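Local coordinates for protein carboxynorspermidine decarboxylase (Campylobacter jejuni subsp. jejuni 81116, PDB 3N29) that probably decarboxylates carboxynorspermidine to norspermidine with the help of pyridoxal 5'-phosphate, as a dimer of beta/alpha-barrel subunits, at residues A130-F144 and S149-N161. Numbering follows the deposited sequence.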
loop_
_atom_site.group_PDB
_atom_site.type_symbol
_atom_site.label_atom_id
_atom_site.label_comp_id
_atom_site.label_asym_id
_atom_site.label_seq_id
_atom_site.Cartn_x
_atom_site.Cartn_y
_atom_site.Cartn_z
ATOM N N ALA A 130 -23.737 -8.585 -12.925
ATOM C CA ALA A 130 -24.803 -8.460 -13.906
ATOM C C ALA A 130 -26.046 -7.749 -13.358
ATOM O O ALA A 130 -26.661 -7.017 -14.085
ATOM C CB ALA A 130 -25.246 -9.851 -14.441
ATOM N N SER A 131 -26.452 -8.014 -12.123
ATOM C CA SER A 131 -27.701 -7.393 -11.626
ATOM C C SER A 131 -27.466 -5.898 -11.371
ATOM O O SER A 131 -28.378 -5.114 -11.437
ATOM C CB SER A 131 -28.229 -8.057 -10.337
ATOM O OG SER A 131 -27.197 -7.963 -9.360
ATOM N N LEU A 132 -26.231 -5.485 -11.150
ATOM C CA LEU A 132 -25.959 -4.100 -10.832
ATOM C C LEU A 132 -25.602 -3.234 -12.057
ATOM O O LEU A 132 -25.887 -2.038 -12.064
ATOM C CB LEU A 132 -24.809 -4.011 -9.848
ATOM C CG LEU A 132 -25.057 -4.515 -8.405
ATOM C CD1 LEU A 132 -23.710 -4.508 -7.768
ATOM C CD2 LEU A 132 -26.153 -3.722 -7.597
ATOM N N SER A 133 -24.947 -3.807 -13.066
ATOM C CA SER A 133 -24.294 -3.010 -14.115
ATOM C C SER A 133 -25.158 -2.673 -15.290
ATOM O O SER A 133 -25.925 -3.509 -15.740
ATOM C CB SER A 133 -23.068 -3.772 -14.622
ATOM O OG SER A 133 -22.245 -4.072 -13.518
ATOM N N HIS A 134 -25.045 -1.447 -15.795
ATOM C CA HIS A 134 -25.656 -1.106 -17.080
ATOM C C HIS A 134 -24.845 -1.604 -18.271
ATOM O O HIS A 134 -25.406 -2.206 -19.216
ATOM C CB HIS A 134 -25.936 0.391 -17.153
ATOM C CG HIS A 134 -26.866 0.828 -16.086
ATOM N ND1 HIS A 134 -26.434 1.082 -14.804
ATOM C CD2 HIS A 134 -28.226 0.932 -16.065
ATOM C CE1 HIS A 134 -27.482 1.361 -14.043
ATOM N NE2 HIS A 134 -28.581 1.284 -14.785
ATOM N N HIS A 135 -23.537 -1.357 -18.225
ATOM C CA HIS A 135 -22.597 -1.863 -19.184
ATOM C C HIS A 135 -21.613 -2.844 -18.515
ATOM O O HIS A 135 -21.188 -2.596 -17.382
ATOM C CB HIS A 135 -21.746 -0.727 -19.696
ATOM C CG HIS A 135 -22.465 0.220 -20.604
ATOM N ND1 HIS A 135 -21.789 1.139 -21.387
ATOM C CD2 HIS A 135 -23.790 0.430 -20.824
ATOM C CE1 HIS A 135 -22.675 1.813 -22.111
ATOM N NE2 HIS A 135 -23.891 1.407 -21.784
ATOM N N ILE A 136 -21.257 -3.917 -19.232
ATOM C CA ILE A 136 -20.159 -4.781 -18.862
ATOM C C ILE A 136 -19.158 -4.853 -20.023
ATOM O O ILE A 136 -19.514 -5.127 -21.172
ATOM C CB ILE A 136 -20.640 -6.149 -18.432
ATOM C CG1 ILE A 136 -21.441 -6.055 -17.114
ATOM C CG2 ILE A 136 -19.416 -7.127 -18.130
ATOM C CD1 ILE A 136 -22.224 -7.417 -16.775
ATOM N N VAL A 137 -17.874 -4.647 -19.721
ATOM C CA VAL A 137 -16.867 -4.628 -20.770
ATOM C C VAL A 137 -15.935 -5.737 -20.464
ATOM O O VAL A 137 -15.398 -5.817 -19.319
ATOM C CB VAL A 137 -16.088 -3.332 -20.847
ATOM C CG1 VAL A 137 -14.862 -3.459 -21.786
ATOM C CG2 VAL A 137 -17.005 -2.205 -21.274
ATOM N N PHE A 138 -15.779 -6.616 -21.441
ATOM C CA PHE A 138 -14.832 -7.733 -21.284
ATOM C C PHE A 138 -13.429 -7.427 -21.810
ATOM O O PHE A 138 -13.222 -6.646 -22.742
ATOM C CB PHE A 138 -15.381 -8.985 -21.959
ATOM C CG PHE A 138 -16.725 -9.465 -21.397
ATOM C CD1 PHE A 138 -16.800 -10.083 -20.157
ATOM C CD2 PHE A 138 -17.939 -9.218 -22.131
ATOM C CE1 PHE A 138 -18.022 -10.504 -19.653
ATOM C CE2 PHE A 138 -19.135 -9.618 -21.627
ATOM C CZ PHE A 138 -19.182 -10.291 -20.383
ATOM N N ASN A 139 -12.457 -8.092 -21.199
ATOM C CA ASN A 139 -11.052 -7.946 -21.545
ATOM C C ASN A 139 -10.543 -8.893 -22.678
ATOM O O ASN A 139 -9.526 -8.647 -23.255
ATOM C CB ASN A 139 -10.165 -8.144 -20.295
ATOM C CG ASN A 139 -8.739 -7.804 -20.561
ATOM O OD1 ASN A 139 -7.859 -8.701 -20.576
ATOM N ND2 ASN A 139 -8.493 -6.523 -20.848
ATOM N N SER A 140 -11.267 -9.968 -22.980
ATOM C CA SER A 140 -10.879 -10.913 -23.976
ATOM C C SER A 140 -12.159 -11.582 -24.555
ATOM O O SER A 140 -13.203 -11.593 -23.910
ATOM C CB SER A 140 -10.009 -11.987 -23.316
ATOM O OG SER A 140 -10.822 -12.833 -22.467
ATOM N N LEU A 141 -12.005 -12.243 -25.696
ATOM C CA LEU A 141 -13.125 -12.963 -26.324
ATOM C C LEU A 141 -13.580 -14.140 -25.471
ATOM O O LEU A 141 -14.782 -14.394 -25.362
ATOM C CB LEU A 141 -12.727 -13.442 -27.717
ATOM C CG LEU A 141 -12.536 -12.316 -28.726
ATOM C CD1 LEU A 141 -12.148 -12.912 -30.116
ATOM C CD2 LEU A 141 -13.811 -11.466 -28.811
ATOM N N ALA A 142 -12.604 -14.848 -24.862
ATOM C CA ALA A 142 -12.883 -15.987 -23.969
ATOM C C ALA A 142 -13.784 -15.553 -22.806
ATOM O O ALA A 142 -14.794 -16.209 -22.518
ATOM C CB ALA A 142 -11.597 -16.632 -23.458
ATOM N N GLN A 143 -13.467 -14.428 -22.178
ATOM C CA GLN A 143 -14.250 -13.963 -21.044
ATOM C C GLN A 143 -15.667 -13.575 -21.526
ATOM O O GLN A 143 -16.662 -13.964 -20.912
ATOM C CB GLN A 143 -13.549 -12.792 -20.365
ATOM C CG GLN A 143 -12.397 -13.186 -19.471
ATOM C CD GLN A 143 -12.786 -13.114 -18.036
ATOM O OE1 GLN A 143 -12.644 -14.065 -17.267
ATOM N NE2 GLN A 143 -13.304 -12.001 -17.675
ATOM N N PHE A 144 -15.739 -12.896 -22.664
ATOM C CA PHE A 144 -17.020 -12.564 -23.273
ATOM C C PHE A 144 -17.810 -13.865 -23.558
ATOM O O PHE A 144 -18.979 -14.006 -23.153
ATOM C CB PHE A 144 -16.795 -11.749 -24.523
ATOM C CG PHE A 144 -17.927 -11.730 -25.476
ATOM C CD1 PHE A 144 -19.248 -11.505 -25.052
ATOM C CD2 PHE A 144 -17.682 -11.905 -26.835
ATOM C CE1 PHE A 144 -20.305 -11.512 -26.004
ATOM C CE2 PHE A 144 -18.714 -11.897 -27.778
ATOM C CZ PHE A 144 -20.017 -11.691 -27.357
ATOM N N SER A 149 -23.933 -15.649 -21.603
ATOM C CA SER A 149 -25.271 -16.162 -21.228
ATOM C C SER A 149 -25.737 -15.723 -19.832
ATOM O O SER A 149 -26.907 -15.831 -19.545
ATOM C CB SER A 149 -25.330 -17.678 -21.319
ATOM O OG SER A 149 -24.713 -18.249 -20.181
ATOM N N LYS A 150 -24.835 -15.210 -18.986
ATOM C CA LYS A 150 -25.209 -14.707 -17.669
ATOM C C LYS A 150 -25.347 -13.181 -17.694
ATOM O O LYS A 150 -25.608 -12.560 -16.666
ATOM C CB LYS A 150 -24.156 -15.102 -16.633
ATOM C CG LYS A 150 -23.838 -16.585 -16.607
ATOM C CD LYS A 150 -24.869 -17.364 -15.785
ATOM C CE LYS A 150 -24.205 -18.468 -14.888
ATOM N NZ LYS A 150 -24.530 -19.867 -15.320
ATOM N N THR A 151 -25.154 -12.565 -18.849
ATOM C CA THR A 151 -25.179 -11.105 -18.938
ATOM C C THR A 151 -26.167 -10.598 -20.013
ATOM O O THR A 151 -25.906 -9.590 -20.675
ATOM C CB THR A 151 -23.751 -10.537 -19.186
ATOM O OG1 THR A 151 -23.181 -11.132 -20.369
ATOM C CG2 THR A 151 -22.837 -10.811 -17.988
ATOM N N GLN A 152 -27.296 -11.283 -20.183
ATOM C CA GLN A 152 -28.201 -10.959 -21.284
ATOM C C GLN A 152 -28.912 -9.626 -21.117
ATOM O O GLN A 152 -29.319 -9.019 -22.089
ATOM C CB GLN A 152 -29.173 -12.113 -21.543
ATOM C CG GLN A 152 -28.462 -13.296 -22.237
ATOM C CD GLN A 152 -29.302 -14.534 -22.340
ATOM O OE1 GLN A 152 -29.035 -15.538 -21.674
ATOM N NE2 GLN A 152 -30.323 -14.484 -23.180
ATOM N N LYS A 153 -29.022 -9.142 -19.904
ATOM C CA LYS A 153 -29.735 -7.882 -19.656
ATOM C C LYS A 153 -28.786 -6.685 -19.585
ATOM O O LYS A 153 -29.205 -5.560 -19.359
ATOM C CB LYS A 153 -30.581 -8.035 -18.384
ATOM C CG LYS A 153 -31.819 -8.943 -18.632
ATOM C CD LYS A 153 -32.711 -9.103 -17.398
ATOM C CE LYS A 153 -33.958 -9.938 -17.713
ATOM N NZ LYS A 153 -34.736 -10.164 -16.464
ATOM N N ASN A 154 -27.496 -6.919 -19.792
ATOM C CA ASN A 154 -26.510 -5.855 -19.764
ATOM C C ASN A 154 -26.055 -5.507 -21.180
ATOM O O ASN A 154 -26.089 -6.350 -22.066
ATOM C CB ASN A 154 -25.288 -6.360 -18.996
ATOM C CG ASN A 154 -25.661 -7.026 -17.688
ATOM O OD1 ASN A 154 -25.638 -8.257 -17.575
ATOM N ND2 ASN A 154 -25.966 -6.237 -16.702
ATOM N N SER A 155 -25.532 -4.307 -21.361
ATOM C CA SER A 155 -24.947 -3.906 -22.629
ATOM C C SER A 155 -23.480 -4.244 -22.590
ATOM O O SER A 155 -22.737 -3.821 -21.688
ATOM C CB SER A 155 -25.097 -2.407 -22.800
ATOM O OG SER A 155 -24.743 -1.989 -24.086
ATOM N N LEU A 156 -23.072 -5.013 -23.556
ATOM C CA LEU A 156 -21.779 -5.684 -23.509
ATOM C C LEU A 156 -20.821 -4.949 -24.402
ATOM O O LEU A 156 -21.144 -4.544 -25.547
ATOM C CB LEU A 156 -21.897 -7.130 -23.949
ATOM C CG LEU A 156 -22.842 -8.056 -23.198
ATOM C CD1 LEU A 156 -22.697 -9.454 -23.856
ATOM C CD2 LEU A 156 -22.593 -8.058 -21.673
ATOM N N GLY A 157 -19.626 -4.732 -23.869
ATOM C CA GLY A 157 -18.548 -4.115 -24.639
ATOM C C GLY A 157 -17.293 -4.964 -24.592
ATOM O O GLY A 157 -17.165 -5.893 -23.753
ATOM N N LEU A 158 -16.366 -4.649 -25.485
ATOM C CA LEU A 158 -15.012 -5.207 -25.463
ATOM C C LEU A 158 -13.948 -4.129 -25.361
ATOM O O LEU A 158 -14.026 -3.093 -26.045
ATOM C CB LEU A 158 -14.731 -6.022 -26.714
ATOM C CG LEU A 158 -15.670 -7.222 -26.944
ATOM C CD1 LEU A 158 -15.542 -7.723 -28.376
ATOM C CD2 LEU A 158 -15.492 -8.379 -25.895
ATOM N N ARG A 159 -12.910 -4.413 -24.578
ATOM C CA ARG A 159 -11.804 -3.498 -24.460
ATOM C C ARG A 159 -10.803 -3.776 -25.572
ATOM O O ARG A 159 -10.469 -4.925 -25.844
ATOM C CB ARG A 159 -11.144 -3.580 -23.099
ATOM C CG ARG A 159 -9.934 -2.677 -23.058
ATOM C CD ARG A 159 -9.434 -2.447 -21.662
ATOM N NE ARG A 159 -8.322 -1.504 -21.550
ATOM C CZ ARG A 159 -7.736 -1.167 -20.401
ATOM N NH1 ARG A 159 -8.117 -1.731 -19.264
ATOM N NH2 ARG A 159 -6.750 -0.278 -20.376
ATOM N N CYS A 160 -10.351 -2.710 -26.208
ATOM C CA CYS A 160 -9.457 -2.744 -27.371
ATOM C C CYS A 160 -8.050 -2.329 -26.929
ATOM O O CYS A 160 -7.883 -1.317 -26.228
ATOM C CB CYS A 160 -9.963 -1.745 -28.366
ATOM S SG CYS A 160 -11.620 -2.200 -28.966
ATOM N N ASN A 161 -7.057 -3.110 -27.319
ATOM C CA ASN A 161 -5.666 -2.811 -27.029
ATOM C C ASN A 161 -5.233 -1.919 -28.172
ATOM O O ASN A 161 -5.072 -2.374 -29.255
ATOM C CB ASN A 161 -4.822 -4.081 -26.981
ATOM C CG ASN A 161 -3.360 -3.799 -26.721
ATOM O OD1 ASN A 161 -2.909 -2.663 -26.942
ATOM N ND2 ASN A 161 -2.578 -4.846 -26.264
#
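With CG of Asn154 turned anti to its own carbonyl carbon (chi1 -48°), the side-chain amide reaches back to the end of helix 123-132, where ND2 gives both hydrogens to backbone carbonyls. The bond to Ala130 O is 2.8 Å and nearly straight, lying in the amide plane and meeting a lone pair; the one to Ser133 O, 2.9 Å from ND2, is more bent and tilted from that carbonyl's plane. Two bonds fix the rotation of the amide, and CD1 of Ile136, carried there by an extended chi2 of 168°, packs 3.6 Å from Asn154 CG.

Beyond this junction the two segments run as parallel strands, 135-138 beside 155-159. Ser155 N donates to His134 O; Ile136 bonds Ser155 O through its N and Gly157 N through its O, and Phe138 likewise bonds Gly157 O and Arg159 N, the latter 2.9 Å from Phe138 O. On the face bearing Ile136, Phe138, Leu156 and Leu158, the Phe138 ring lies between CG2 of Ile136 and CA of Phe144, one over each face, both offset toward the rim, while its CE2 touches Leu156 CD2 at 3.8 Å. Helix 141-147 closes over this layer: Phe144 crosses both leucines at about a right angle, its CE1 3.8 Å from Leu156 CD1 and its CB against Leu158 CD2. The other face looks into the barrel. CG1 of Val137 sits 3.5 Å from Arg159 N, while CG2 lies over the backbone of Gly157, 4.2 Å from CA; the extended Arg159 chain leads away and its NH2 hydrogen-bonds His202 O, near the bound pyridoxal phosphate.

Strand, covering helix and next parallel strand form the right-handed beta-alpha-beta crossover, supplying the fourth and fifth strands of the eight-stranded beta/alpha barrel that houses the cofactor.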